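Local coordinates for aldo-keto reductase family 1 member C1 (Caenorhabditis elegans, PDB 1QWK), which probably reduces aldehydes and ketones to alcohols at the expense of NADPH, as aldose reductases of the aldo-keto reductase family do, at residues Asn173-Leu178 with Ser197-Ala202; Leu112-Ala117 with Val152-Asn157; Ile19-Trp24 with Arg44-Ala49; Ile78-Trp83 with Glu106-Tyr111. One frame throughout, in Å; residues are numbered along the deposited sequence.

Contact 1 of 4, residues Asn173-Leu178 with Ser197-Ala202; sequences NSQVEL and SVTSYA
Asn173 serves two hydroxyls of the neighbouring strand with a single side-chain nitrogen. Its CG lies anti to the backbone N (chi1 171°), which brings the amide across the gap between the strands. Asn173 ND2 donates within the amide plane to Ser197 OG at 2.9 Å and, tilted from that plane, to Thr199 OG1 at 3.0 Å. Asparagine suits this place because both N-H groups are used while OD1 takes a hydrogen from a water that also accepts from Thr199 OG1. The side chains of Asn173 and Thr199 cross at about a right angle, whereas the methylene CG of Gln175 packs on Thr199 CG2 at 3.9 Å.

Strands 173-177 and 197-201 run parallel, joined through helix 185-193 as one beta-alpha-beta unit of the TIM barrel. Ser174, Val176 and Val198 face that helix, and Asn173, Gln175 and Thr199 the other side of the sheet. Tyr201 CG sits between its backbone N and carbonyl carbon (chi1 67°), and the ring is laid over the Val176-Glu177 peptide, with Tyr201 CE2 3.5 Å from Glu177 N. Tyr201 OH bonds to Gln301 and probably also to the side-chain amide of Asn154. Where the strand ends, Ser200 OG donates to Leu178 O at 2.6 Å.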
loop_
_atom_site.group_PDB
_atom_site.type_symbol
_atom_site.label_atom_id
_atom_site.label_comp_id
_atom_site.label_asym_id
_atom_site.label_seq_id
_atom_site.Cartn_x
_atom_site.Cartn_y
_atom_site.Cartn_z
ATOM N N ASN A 173 -8.864 2.987 -6.899
ATOM C CA ASN A 173 -7.452 2.921 -6.533
ATOM C C ASN A 173 -6.803 1.592 -6.912
ATOM O O ASN A 173 -7.468 0.556 -6.975
ATOM C CB ASN A 173 -7.327 3.167 -5.017
ATOM C CG ASN A 173 -5.920 2.913 -4.472
ATOM O OD1 ASN A 173 -5.624 1.837 -3.938
ATOM N ND2 ASN A 173 -5.054 3.909 -4.593
ATOM N N SER A 174 -5.503 1.642 -7.188
ATOM C CA SER A 174 -4.711 0.463 -7.517
ATOM C C SER A 174 -3.462 0.540 -6.646
ATOM O O SER A 174 -2.716 1.517 -6.705
ATOM C CB SER A 174 -4.302 0.463 -8.993
ATOM O OG SER A 174 -3.308 -0.529 -9.232
ATOM N N GLN A 175 -3.254 -0.482 -5.822
ATOM C CA GLN A 175 -2.098 -0.527 -4.940
ATOM C C GLN A 175 -1.129 -1.569 -5.464
ATOM O O GLN A 175 -1.461 -2.753 -5.555
ATOM C CB GLN A 175 -2.512 -0.877 -3.507
ATOM C CG GLN A 175 -1.351 -0.824 -2.524
ATOM C CD GLN A 175 -1.763 -1.079 -1.085
ATOM O OE1 GLN A 175 -2.683 -0.441 -0.559
ATOM N NE2 GLN A 175 -1.065 -1.997 -0.432
ATOM N N VAL A 176 0.074 -1.127 -5.817
ATOM C CA VAL A 176 1.081 -2.034 -6.355
ATOM C C VAL A 176 2.480 -1.716 -5.843
ATOM O O VAL A 176 2.717 -0.669 -5.239
ATOM C CB VAL A 176 1.131 -1.951 -7.901
ATOM C CG1 VAL A 176 -0.206 -2.363 -8.501
ATOM C CG2 VAL A 176 1.495 -0.531 -8.337
ATOM N N GLU A 177 3.399 -2.643 -6.081
ATOM C CA GLU A 177 4.790 -2.454 -5.704
ATOM C C GLU A 177 5.295 -1.332 -6.601
ATOM O O GLU A 177 5.144 -1.396 -7.817
ATOM C CB GLU A 177 5.603 -3.720 -5.986
ATOM C CG GLU A 177 7.077 -3.574 -5.635
ATOM C CD GLU A 177 7.919 -4.755 -6.089
ATOM O OE1 GLU A 177 7.346 -5.835 -6.347
ATOM O OE2 GLU A 177 9.161 -4.598 -6.168
ATOM N N LEU A 178 5.881 -0.299 -6.007
ATOM C CA LEU A 178 6.399 0.808 -6.792
ATOM C C LEU A 178 7.478 1.546 -6.018
ATOM O O LEU A 178 7.248 2.041 -4.916
ATOM C CB LEU A 178 5.273 1.781 -7.177
ATOM C CG LEU A 178 5.597 2.849 -8.234
ATOM C CD1 LEU A 178 4.304 3.344 -8.868
ATOM C CD2 LEU A 178 6.381 4.006 -7.614
ATOM N N SER A 197 -6.424 6.273 -8.929
ATOM C CA SER A 197 -5.325 6.694 -8.078
ATOM C C SER A 197 -4.387 5.503 -7.897
ATOM O O SER A 197 -4.815 4.348 -7.979
ATOM C CB SER A 197 -5.836 7.191 -6.714
ATOM O OG SER A 197 -6.409 6.144 -5.951
ATOM N N VAL A 198 -3.105 5.786 -7.691
ATOM C CA VAL A 198 -2.114 4.737 -7.505
ATOM C C VAL A 198 -1.449 4.855 -6.140
ATOM O O VAL A 198 -1.034 5.942 -5.735
ATOM C CB VAL A 198 -0.996 4.808 -8.587
ATOM C CG1 VAL A 198 0.033 3.692 -8.355
ATOM C CG2 VAL A 198 -1.605 4.695 -9.974
ATOM N N THR A 199 -1.372 3.734 -5.433
ATOM C CA THR A 199 -0.723 3.688 -4.133
ATOM C C THR A 199 0.459 2.749 -4.257
ATOM O O THR A 199 0.333 1.616 -4.736
ATOM C CB THR A 199 -1.649 3.156 -3.019
ATOM O OG1 THR A 199 -2.690 4.106 -2.764
ATOM C CG2 THR A 199 -0.852 2.929 -1.738
ATOM N N SER A 200 1.616 3.233 -3.838
ATOM C CA SER A 200 2.845 2.461 -3.883
ATOM C C SER A 200 3.135 1.772 -2.565
ATOM O O SER A 200 3.055 2.402 -1.510
ATOM C CB SER A 200 4.021 3.396 -4.188
ATOM O OG SER A 200 5.217 2.940 -3.561
ATOM N N TYR A 201 3.449 0.481 -2.613
ATOM C CA TYR A 201 3.870 -0.199 -1.391
ATOM C C TYR A 201 5.328 -0.561 -1.655
ATOM O O TYR A 201 5.766 -0.525 -2.809
ATOM C CB TYR A 201 3.000 -1.422 -1.037
ATOM C CG TYR A 201 3.026 -2.643 -1.932
ATOM C CD1 TYR A 201 4.142 -3.486 -1.992
ATOM C CD2 TYR A 201 1.881 -3.023 -2.628
ATOM C CE1 TYR A 201 4.105 -4.686 -2.716
ATOM C CE2 TYR A 201 1.835 -4.214 -3.350
ATOM C CZ TYR A 201 2.941 -5.039 -3.391
ATOM O OH TYR A 201 2.876 -6.222 -4.099
ATOM N N ALA A 202 6.079 -0.870 -0.600
ATOM C CA ALA A 202 7.506 -1.181 -0.715
ATOM C C ALA A 202 8.218 0.020 -1.338
ATOM O O ALA A 202 9.162 -0.125 -2.118
ATOM C CB ALA A 202 7.720 -2.429 -1.573
HETATM O O HOH W 1 -4.147 1.763 -1.509
#

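Contact 2 of 4, residues Leu112-Ala117 with Val152-Asn157; sequences LAHMPA and VSNWNN
Val152 meets Leu112 where strands 150-153 and 110-113 run parallel, Leu112 CD2 lying 3.7 Å from Val152 N. Val152 CG1 lies over the centre of one face of the Trp155 indole. Ser153 follows with a weak backbone bond, its N 2.9 Å from Ala113 O, while its hydroxyl bonds to Gln175 O on the next strand. At Asn154 the backbone takes a left-handed turn (phi 65°), which asparagine tolerates better than most residues. Its CB lies 3.9 Å from Met115 SD, and its amide runs alongside the His114 ring, the two planes only 13° apart; His114 is predicted to bind substrate.

Trp155 then comes back against residues 112-117. Pro116 CB sits almost straight above the five-membered ring of Trp155, 3.5 Å from its centroid, in a CH-pi contact on the face opposite Val152. The indole N-H makes a weak bond at its edge, Trp155 NE1 to Met115 O at 3.2 Å, and Ala113 CB lies 4.0 Å from Trp155 CZ2. A leucine here would probably leave Pro116 without its aromatic platform and Met115 O without the indole donor. Asn156 carries the chain onward as N-cap of helix 157-164, with OD1 accepting from Gln159 N.

The indole is thus wedged between the barrel strands and the surrounding helices, touching Val131 of helix 131-143 and Ile160 and Ala163 of helix 157-164, while Leu112 reaches Thr79 and Lys81 of strand 77-82.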
loop_
_atom_site.group_PDB
_atom_site.type_symbol
_atom_site.label_atom_id
_atom_site.label_comp_id
_atom_site.label_asym_id
_atom_site.label_seq_id
_atom_site.Cartn_x
_atom_site.Cartn_y
_atom_site.Cartn_z
ATOM N N LEU A 112 -10.001 -2.993 -0.866
ATOM C CA LEU A 112 -9.330 -3.526 -2.055
ATOM C C LEU A 112 -9.304 -5.036 -2.176
ATOM O O LEU A 112 -9.324 -5.746 -1.175
ATOM C CB LEU A 112 -7.867 -3.060 -2.068
ATOM C CG LEU A 112 -7.532 -1.590 -1.799
ATOM C CD1 LEU A 112 -6.024 -1.426 -1.739
ATOM C CD2 LEU A 112 -8.141 -0.717 -2.879
ATOM N N ALA A 113 -9.256 -5.527 -3.410
ATOM C CA ALA A 113 -9.102 -6.959 -3.629
ATOM C C ALA A 113 -7.573 -7.053 -3.475
ATOM O O ALA A 113 -6.839 -6.429 -4.238
ATOM C CB ALA A 113 -9.523 -7.330 -5.058
ATOM N N HIS A 114 -7.095 -7.804 -2.486
ATOM C CA HIS A 114 -5.656 -7.912 -2.217
ATOM C C HIS A 114 -4.897 -8.520 -3.387
ATOM O O HIS A 114 -3.719 -8.236 -3.594
ATOM C CB HIS A 114 -5.434 -8.766 -0.969
ATOM C CG HIS A 114 -4.195 -8.434 -0.198
ATOM N ND1 HIS A 114 -3.030 -8.005 -0.795
ATOM C CD2 HIS A 114 -3.928 -8.524 1.126
ATOM C CE1 HIS A 114 -2.096 -7.847 0.128
ATOM N NE2 HIS A 114 -2.617 -8.155 1.302
ATOM N N MET A 115 -5.592 -9.362 -4.141
ATOM C CA MET A 115 -5.036 -10.037 -5.315
ATOM C C MET A 115 -6.180 -10.207 -6.308
ATOM O O MET A 115 -7.338 -9.943 -5.986
ATOM C CB MET A 115 -4.528 -11.440 -4.952
ATOM C CG MET A 115 -3.423 -11.504 -3.903
ATOM S SD MET A 115 -1.807 -11.034 -4.576
ATOM C CE MET A 115 -0.989 -10.455 -3.076
ATOM N N PRO A 116 -5.866 -10.630 -7.538
ATOM C CA PRO A 116 -6.908 -10.838 -8.549
ATOM C C PRO A 116 -7.304 -12.317 -8.625
ATOM O O PRO A 116 -8.293 -12.673 -9.269
ATOM C CB PRO A 116 -6.228 -10.374 -9.831
ATOM C CG PRO A 116 -4.814 -10.826 -9.612
ATOM C CD PRO A 116 -4.546 -10.440 -8.174
ATOM N N ALA A 117 -6.535 -13.162 -7.942
ATOM C CA ALA A 117 -6.739 -14.613 -7.955
ATOM C C ALA A 117 -7.403 -15.228 -6.724
ATOM O O ALA A 117 -6.857 -15.169 -5.624
ATOM C CB ALA A 117 -5.402 -15.293 -8.197
ATOM N N VAL A 152 -8.269 -2.241 -6.274
ATOM C CA VAL A 152 -7.563 -3.499 -6.421
ATOM C C VAL A 152 -6.079 -3.391 -6.084
ATOM O O VAL A 152 -5.517 -2.295 -6.011
ATOM C CB VAL A 152 -7.698 -3.995 -7.869
ATOM C CG1 VAL A 152 -9.180 -4.066 -8.256
ATOM C CG2 VAL A 152 -6.962 -3.036 -8.806
ATOM N N SER A 153 -5.447 -4.543 -5.882
ATOM C CA SER A 153 -4.024 -4.588 -5.581
ATOM C C SER A 153 -3.408 -5.765 -6.323
ATOM O O SER A 153 -3.979 -6.851 -6.364
ATOM C CB SER A 153 -3.791 -4.748 -4.075
ATOM O OG SER A 153 -2.405 -4.635 -3.766
ATOM N N ASN A 154 -2.247 -5.539 -6.922
ATOM C CA ASN A 154 -1.547 -6.594 -7.653
ATOM C C ASN A 154 -2.293 -7.098 -8.893
ATOM O O ASN A 154 -2.144 -8.255 -9.287
ATOM C CB ASN A 154 -1.255 -7.766 -6.714
ATOM C CG ASN A 154 -0.455 -7.346 -5.495
ATOM O OD1 ASN A 154 -0.888 -7.529 -4.352
ATOM N ND2 ASN A 154 0.718 -6.768 -5.733
ATOM N N TRP A 155 -3.108 -6.233 -9.488
ATOM C CA TRP A 155 -3.840 -6.563 -10.704
ATOM C C TRP A 155 -3.046 -5.950 -11.855
ATOM O O TRP A 155 -2.357 -4.943 -11.659
ATOM C CB TRP A 155 -5.228 -5.921 -10.696
ATOM C CG TRP A 155 -6.265 -6.602 -9.844
ATOM C CD1 TRP A 155 -6.091 -7.156 -8.605
ATOM C CD2 TRP A 155 -7.664 -6.721 -10.146
ATOM N NE1 TRP A 155 -7.301 -7.607 -8.118
ATOM C CE2 TRP A 155 -8.278 -7.357 -9.045
ATOM C CE3 TRP A 155 -8.459 -6.350 -11.241
ATOM C CZ2 TRP A 155 -9.653 -7.631 -9.005
ATOM C CZ3 TRP A 155 -9.830 -6.621 -11.203
ATOM C CH2 TRP A 155 -10.412 -7.260 -10.090
ATOM N N ASN A 156 -3.128 -6.537 -13.048
ATOM C CA ASN A 156 -2.422 -5.942 -14.181
ATOM C C ASN A 156 -3.399 -5.047 -14.948
ATOM O O ASN A 156 -4.592 -5.029 -14.647
ATOM C CB ASN A 156 -1.797 -7.009 -15.105
ATOM C CG ASN A 156 -2.818 -7.932 -15.744
ATOM O OD1 ASN A 156 -3.859 -7.498 -16.224
ATOM N ND2 ASN A 156 -2.503 -9.224 -15.770
ATOM N N ASN A 157 -2.893 -4.297 -15.921
ATOM C CA ASN A 157 -3.724 -3.377 -16.694
ATOM C C ASN A 157 -4.915 -4.033 -17.381
ATOM O O ASN A 157 -6.008 -3.466 -17.400
ATOM C CB ASN A 157 -2.889 -2.649 -17.747
ATOM C CG ASN A 157 -1.823 -1.757 -17.139
ATOM O OD1 ASN A 157 -1.786 -1.543 -15.925
ATOM N ND2 ASN A 157 -0.952 -1.222 -17.987
#

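Contact 3 of 4, residues Ile19-Trp24 with Arg44-Ala49; sequences IGLGTW and RLIDTA
Thr23 grips Asp47 O twice: Thr23 OG1 donates to it at 2.7 Å and Thr23 N at 3.2 Å. The hydroxyl stands between the backbone N and the carbonyl carbon (chi1 66°), which turns it onto the same acceptor as the amide and leaves Thr23 CG2 4.2 Å from Ile46 CG2. A valine in its place would probably leave Asp47 O with a weaker hold and Asn54, which donates weakly to OG1, without this acceptor.

The middle is held by direct strand pairing. Strands 21-22 and 45-47 run parallel, linked through helix 28-41 in a beta-alpha-beta unit, with Leu21 N to Leu45 O and Asp47 N to Leu21 O both 2.9 Å. Leu21 and Ile46 lie side by side, Leu21 CB 3.8 Å from Ile46 CD1. Gly20 suits its place because any CB would run into Leu45 CD2. The beginning of the pair is looser by contrast: there a water bridges Ile19 O and Arg44 N.

A second water donates to Asp47 OD2, whose principal partner is Lys81 through a salt bridge. With both its N and its O bonded to segment 19-24, Asp47 is probably held in place to meet Lys81, the lysine predicted to lower the pKa of the active-site Tyr52.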
loop_
_atom_site.group_PDB
_atom_site.type_symbol
_atom_site.label_atom_id
_atom_site.label_comp_id
_atom_site.label_asym_id
_atom_site.label_seq_id
_atom_site.Cartn_x
_atom_site.Cartn_y
_atom_site.Cartn_z
ATOM N N ILE A 19 0.068 9.970 2.291
ATOM C CA ILE A 19 0.996 9.124 3.023
ATOM C C ILE A 19 0.237 8.380 4.109
ATOM O O ILE A 19 -0.622 8.943 4.788
ATOM C CB ILE A 19 2.162 9.943 3.642
ATOM C CG1 ILE A 19 3.113 9.007 4.399
ATOM C CG2 ILE A 19 1.616 11.036 4.553
ATOM C CD1 ILE A 19 4.420 9.676 4.824
ATOM N N GLY A 20 0.532 7.097 4.247
ATOM C CA GLY A 20 -0.142 6.317 5.260
ATOM C C GLY A 20 0.807 5.328 5.886
ATOM O O GLY A 20 1.929 5.132 5.413
ATOM N N LEU A 21 0.359 4.712 6.969
ATOM C CA LEU A 21 1.163 3.718 7.653
ATOM C C LEU A 21 0.846 2.350 7.067
ATOM O O LEU A 21 -0.306 1.913 7.071
ATOM C CB LEU A 21 0.849 3.723 9.152
ATOM C CG LEU A 21 1.625 2.719 10.013
ATOM C CD1 LEU A 21 3.097 3.109 10.061
ATOM C CD2 LEU A 21 1.033 2.692 11.418
ATOM N N GLY A 22 1.870 1.693 6.532
ATOM C CA GLY A 22 1.691 0.363 5.980
ATOM C C GLY A 22 1.914 -0.597 7.131
ATOM O O GLY A 22 2.959 -0.541 7.783
ATOM N N THR A 23 0.951 -1.475 7.394
ATOM C CA THR A 23 1.074 -2.406 8.513
ATOM C C THR A 23 1.400 -3.863 8.169
ATOM O O THR A 23 1.383 -4.711 9.055
ATOM C CB THR A 23 -0.219 -2.409 9.375
ATOM O OG1 THR A 23 -1.311 -2.935 8.610
ATOM C CG2 THR A 23 -0.560 -0.993 9.833
ATOM N N TRP A 24 1.721 -4.158 6.913
ATOM C CA TRP A 24 2.010 -5.543 6.540
ATOM C C TRP A 24 3.190 -6.186 7.280
ATOM O O TRP A 24 3.342 -7.408 7.270
ATOM C CB TRP A 24 2.223 -5.660 5.024
ATOM C CG TRP A 24 3.448 -4.984 4.491
ATOM C CD1 TRP A 24 3.643 -3.644 4.320
ATOM C CD2 TRP A 24 4.643 -5.627 4.034
ATOM N NE1 TRP A 24 4.889 -3.413 3.778
ATOM C CE2 TRP A 24 5.522 -4.615 3.592
ATOM C CE3 TRP A 24 5.054 -6.965 3.952
ATOM C CZ2 TRP A 24 6.791 -4.898 3.077
ATOM C CZ3 TRP A 24 6.318 -7.246 3.438
ATOM C CH2 TRP A 24 7.170 -6.215 3.007
ATOM N N ARG A 44 -2.598 10.221 8.617
ATOM C CA ARG A 44 -4.049 10.158 8.679
ATOM C C ARG A 44 -4.617 8.987 7.888
ATOM O O ARG A 44 -5.823 8.894 7.680
ATOM C CB ARG A 44 -4.653 11.487 8.213
ATOM C CG ARG A 44 -4.402 12.627 9.198
ATOM C CD ARG A 44 -5.183 12.403 10.494
ATOM N NE ARG A 44 -4.943 13.450 11.490
ATOM C CZ ARG A 44 -3.932 13.452 12.353
ATOM N NH1 ARG A 44 -3.050 12.458 12.355
ATOM N NH2 ARG A 44 -3.808 14.447 13.221
ATOM N N LEU A 45 -3.742 8.094 7.440
ATOM C CA LEU A 45 -4.186 6.902 6.717
ATOM C C LEU A 45 -3.479 5.678 7.294
ATOM O O LEU A 45 -2.271 5.700 7.535
ATOM C CB LEU A 45 -3.894 7.018 5.209
ATOM C CG LEU A 45 -4.375 5.842 4.338
ATOM C CD1 LEU A 45 -4.681 6.310 2.917
ATOM C CD2 LEU A 45 -3.304 4.752 4.320
ATOM N N ILE A 46 -4.257 4.628 7.533
ATOM C CA ILE A 46 -3.748 3.362 8.048
ATOM C C ILE A 46 -4.145 2.289 7.040
ATOM O O ILE A 46 -5.323 2.152 6.700
ATOM C CB ILE A 46 -4.371 2.991 9.424
ATOM C CG1 ILE A 46 -4.097 4.103 10.448
ATOM C CG2 ILE A 46 -3.796 1.662 9.913
ATOM C CD1 ILE A 46 -2.633 4.477 10.593
ATOM N N ASP A 47 -3.161 1.537 6.559
ATOM C CA ASP A 47 -3.398 0.488 5.572
ATOM C C ASP A 47 -3.216 -0.889 6.193
ATOM O O ASP A 47 -2.159 -1.194 6.743
ATOM C CB ASP A 47 -2.420 0.640 4.403
ATOM C CG ASP A 47 -2.692 -0.343 3.289
ATOM O OD1 ASP A 47 -3.487 -0.011 2.377
ATOM O OD2 ASP A 47 -2.134 -1.460 3.330
ATOM N N THR A 48 -4.249 -1.716 6.103
ATOM C CA THR A 48 -4.194 -3.056 6.660
ATOM C C THR A 48 -4.785 -4.062 5.678
ATOM O O THR A 48 -5.073 -3.726 4.524
ATOM C CB THR A 48 -4.951 -3.114 8.011
ATOM O OG1 THR A 48 -4.738 -4.387 8.629
ATOM C CG2 THR A 48 -6.436 -2.889 7.804
ATOM N N ALA A 49 -4.954 -5.297 6.139
ATOM C CA ALA A 49 -5.500 -6.363 5.308
ATOM C C ALA A 49 -5.956 -7.495 6.209
ATOM O O ALA A 49 -5.343 -7.752 7.245
ATOM C CB ALA A 49 -4.438 -6.868 4.336
HETATM O O HOH W 2 -1.434 11.130 6.226
HETATM O O HOH W 3 0.143 -2.346 4.566
#

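Contact 4 of 4, residues Ile78-Trp83 with Glu106-Tyr111; sequences ITTKAW and EYVDLY
Tyr111 leans its ring along Thr80 and Ala82 of the adjacent strand. From CB, on the same face of the sheet as the Thr80 side chain, CG goes anti to the backbone N (chi1 -169°) and the ring runs beside the threonine. Tyr111 CD1 meets Thr80 CG2 at 3.5 Å, the methyl coming to the ring edge, and Tyr111 CE1 continues past it toward Ala82 N at 3.8 Å. Tyr111 CZ then lies 3.6 Å from Ala82 CB, and at the tip Tyr111 OH is tightly packed, 3.2 Å from that same methyl. Alanine fits where a larger side chain would press on the phenol.

Further back, Asp109 fastens the start of the pairing: its OD2 accepts from Ile78 N at 2.8 Å on the anti side of the carboxylate and well out of its plane, with a nearly straight N-H (172°), and also forms a salt bridge with Arg73. Ile78 O in turn accepts from both Asp109 N and Leu110 N, and Thr80 N donates to Leu110 O at 3.1 Å.

Strands 77-82 and 110-113 belong to a beta-alpha-beta unit of the TIM barrel. Its helix, 92-103, covers Tyr111 and Ala82 with Leu92 and Val108 with Leu100, while on the other flank Ile78 and Thr79 touch Ile46 and Asp47 of strand 45-47.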
loop_
_atom_site.group_PDB
_atom_site.type_symbol
_atom_site.label_atom_id
_atom_site.label_comp_id
_atom_site.label_asym_id
_atom_site.label_seq_id
_atom_site.Cartn_x
_atom_site.Cartn_y
_atom_site.Cartn_z
ATOM N N ILE A 78 -9.130 4.735 6.657
ATOM C CA ILE A 78 -8.779 3.338 6.900
ATOM C C ILE A 78 -8.959 2.490 5.642
ATOM O O ILE A 78 -10.036 2.469 5.048
ATOM C CB ILE A 78 -9.658 2.728 8.022
ATOM C CG1 ILE A 78 -9.558 3.584 9.294
ATOM C CG2 ILE A 78 -9.248 1.280 8.282
ATOM C CD1 ILE A 78 -8.151 3.772 9.819
ATOM N N THR A 79 -7.896 1.795 5.252
ATOM C CA THR A 79 -7.909 0.925 4.078
ATOM C C THR A 79 -7.702 -0.522 4.501
ATOM O O THR A 79 -6.833 -0.800 5.315
ATOM C CB THR A 79 -6.733 1.237 3.110
ATOM O OG1 THR A 79 -6.851 2.568 2.615
ATOM C CG2 THR A 79 -6.718 0.245 1.937
ATOM N N THR A 80 -8.509 -1.439 3.980
ATOM C CA THR A 80 -8.271 -2.837 4.270
ATOM C C THR A 80 -8.462 -3.607 2.974
ATOM O O THR A 80 -8.951 -3.055 1.980
ATOM C CB THR A 80 -9.154 -3.409 5.409
ATOM O OG1 THR A 80 -8.594 -4.660 5.832
ATOM C CG2 THR A 80 -10.581 -3.639 4.950
ATOM N N LYS A 81 -8.063 -4.874 2.976
ATOM C CA LYS A 81 -8.129 -5.679 1.765
ATOM C C LYS A 81 -8.669 -7.083 1.970
ATOM O O LYS A 81 -8.400 -7.724 2.992
ATOM C CB LYS A 81 -6.726 -5.776 1.157
ATOM C CG LYS A 81 -5.915 -4.491 1.216
ATOM C CD LYS A 81 -4.561 -4.673 0.540
ATOM C CE LYS A 81 -3.595 -3.560 0.919
ATOM N NZ LYS A 81 -3.204 -3.663 2.365
ATOM N N ALA A 82 -9.417 -7.565 0.984
ATOM C CA ALA A 82 -9.981 -8.912 1.040
ATOM C C ALA A 82 -8.934 -9.903 0.545
ATOM O O ALA A 82 -8.289 -9.664 -0.473
ATOM C CB ALA A 82 -11.233 -8.987 0.158
ATOM N N TRP A 83 -8.758 -11.005 1.269
ATOM C CA TRP A 83 -7.781 -12.022 0.887
ATOM C C TRP A 83 -8.370 -12.953 -0.184
ATOM O O TRP A 83 -9.553 -12.861 -0.515
ATOM C CB TRP A 83 -7.334 -12.821 2.117
ATOM C CG TRP A 83 -6.139 -13.683 1.867
ATOM C CD1 TRP A 83 -5.994 -14.997 2.209
ATOM C CD2 TRP A 83 -4.928 -13.310 1.189
ATOM N NE1 TRP A 83 -4.774 -15.466 1.782
ATOM C CE2 TRP A 83 -4.099 -14.454 1.154
ATOM C CE3 TRP A 83 -4.467 -12.120 0.608
ATOM C CZ2 TRP A 83 -2.828 -14.446 0.557
ATOM C CZ3 TRP A 83 -3.203 -12.110 0.014
ATOM C CH2 TRP A 83 -2.400 -13.268 -0.006
ATOM N N GLU A 106 -17.898 1.182 11.329
ATOM C CA GLU A 106 -19.164 0.985 10.638
ATOM C C GLU A 106 -18.922 0.893 9.134
ATOM O O GLU A 106 -19.768 0.400 8.379
ATOM C CB GLU A 106 -20.119 2.139 10.953
ATOM C CG GLU A 106 -20.485 2.243 12.430
ATOM C CD GLU A 106 -21.105 0.963 12.970
ATOM O OE1 GLU A 106 -22.127 0.514 12.409
ATOM O OE2 GLU A 106 -20.574 0.406 13.958
ATOM N N TYR A 107 -17.753 1.360 8.709
ATOM C CA TYR A 107 -17.374 1.338 7.297
ATOM C C TYR A 107 -15.880 1.602 7.161
ATOM O O TYR A 107 -15.245 2.098 8.092
ATOM C CB TYR A 107 -18.142 2.426 6.538
ATOM C CG TYR A 107 -17.785 3.837 6.961
ATOM C CD1 TYR A 107 -16.664 4.486 6.431
ATOM C CD2 TYR A 107 -18.549 4.513 7.916
ATOM C CE1 TYR A 107 -16.314 5.774 6.845
ATOM C CE2 TYR A 107 -18.206 5.800 8.338
ATOM C CZ TYR A 107 -17.090 6.422 7.799
ATOM O OH TYR A 107 -16.741 7.690 8.214
ATOM N N VAL A 108 -15.313 1.252 6.012
ATOM C CA VAL A 108 -13.905 1.531 5.762
ATOM C C VAL A 108 -13.881 2.555 4.636
ATOM O O VAL A 108 -14.817 2.638 3.841
ATOM C CB VAL A 108 -13.096 0.270 5.334
ATOM C CG1 VAL A 108 -12.949 -0.678 6.522
ATOM C CG2 VAL A 108 -13.766 -0.427 4.163
ATOM N N ASP A 109 -12.821 3.344 4.576
ATOM C CA ASP A 109 -12.720 4.365 3.551
ATOM C C ASP A 109 -12.371 3.776 2.191
ATOM O O ASP A 109 -12.842 4.260 1.161
ATOM C CB ASP A 109 -11.704 5.411 4.004
ATOM C CG ASP A 109 -12.138 6.101 5.296
ATOM O OD1 ASP A 109 -12.895 7.096 5.223
ATOM O OD2 ASP A 109 -11.751 5.624 6.386
ATOM N N LEU A 110 -11.579 2.710 2.192
ATOM C CA LEU A 110 -11.183 2.055 0.948
ATOM C C LEU A 110 -11.077 0.549 1.166
ATOM O O LEU A 110 -10.476 0.100 2.143
ATOM C CB LEU A 110 -9.835 2.618 0.464
ATOM C CG LEU A 110 -9.207 1.994 -0.797
ATOM C CD1 LEU A 110 -10.127 2.173 -1.992
ATOM C CD2 LEU A 110 -7.849 2.647 -1.068
ATOM N N TYR A 111 -11.677 -0.226 0.265
ATOM C CA TYR A 111 -11.642 -1.684 0.352
ATOM C C TYR A 111 -11.083 -2.224 -0.955
ATOM O O TYR A 111 -11.631 -1.950 -2.024
ATOM C CB TYR A 111 -13.047 -2.241 0.587
ATOM C CG TYR A 111 -13.072 -3.702 0.960
ATOM C CD1 TYR A 111 -12.238 -4.200 1.968
ATOM C CD2 TYR A 111 -13.969 -4.579 0.356
ATOM C CE1 TYR A 111 -12.306 -5.530 2.366
ATOM C CE2 TYR A 111 -14.043 -5.911 0.749
ATOM C CZ TYR A 111 -13.216 -6.379 1.753
ATOM O OH TYR A 111 -13.319 -7.688 2.162
#

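How the contacts relate
All four contacts belong to one parallel barrel sheet. Contacts 4 and 2 share strand 110-113, and Leu112 O probably accepts from Ala82 N at 2.8 Å. Contact 2 passes to contact 1 through Ser153 OG and Gln175 O, a probable hydrogen bond of 2.8 Å, and contact 3 adjoins contact 4 through strands 45-47 and 77-82. Although the centres of contacts 2 and 3 are about 17 Å apart, their ends converge on the predicted active site. Lys81 NZ of contact 4 is 2.6 Å from Asp47 OD2 of contact 3, and its side chain lies about 3 Å from those of Gln175 and Tyr52, and about 4 Å from that of His114, by nearest atoms.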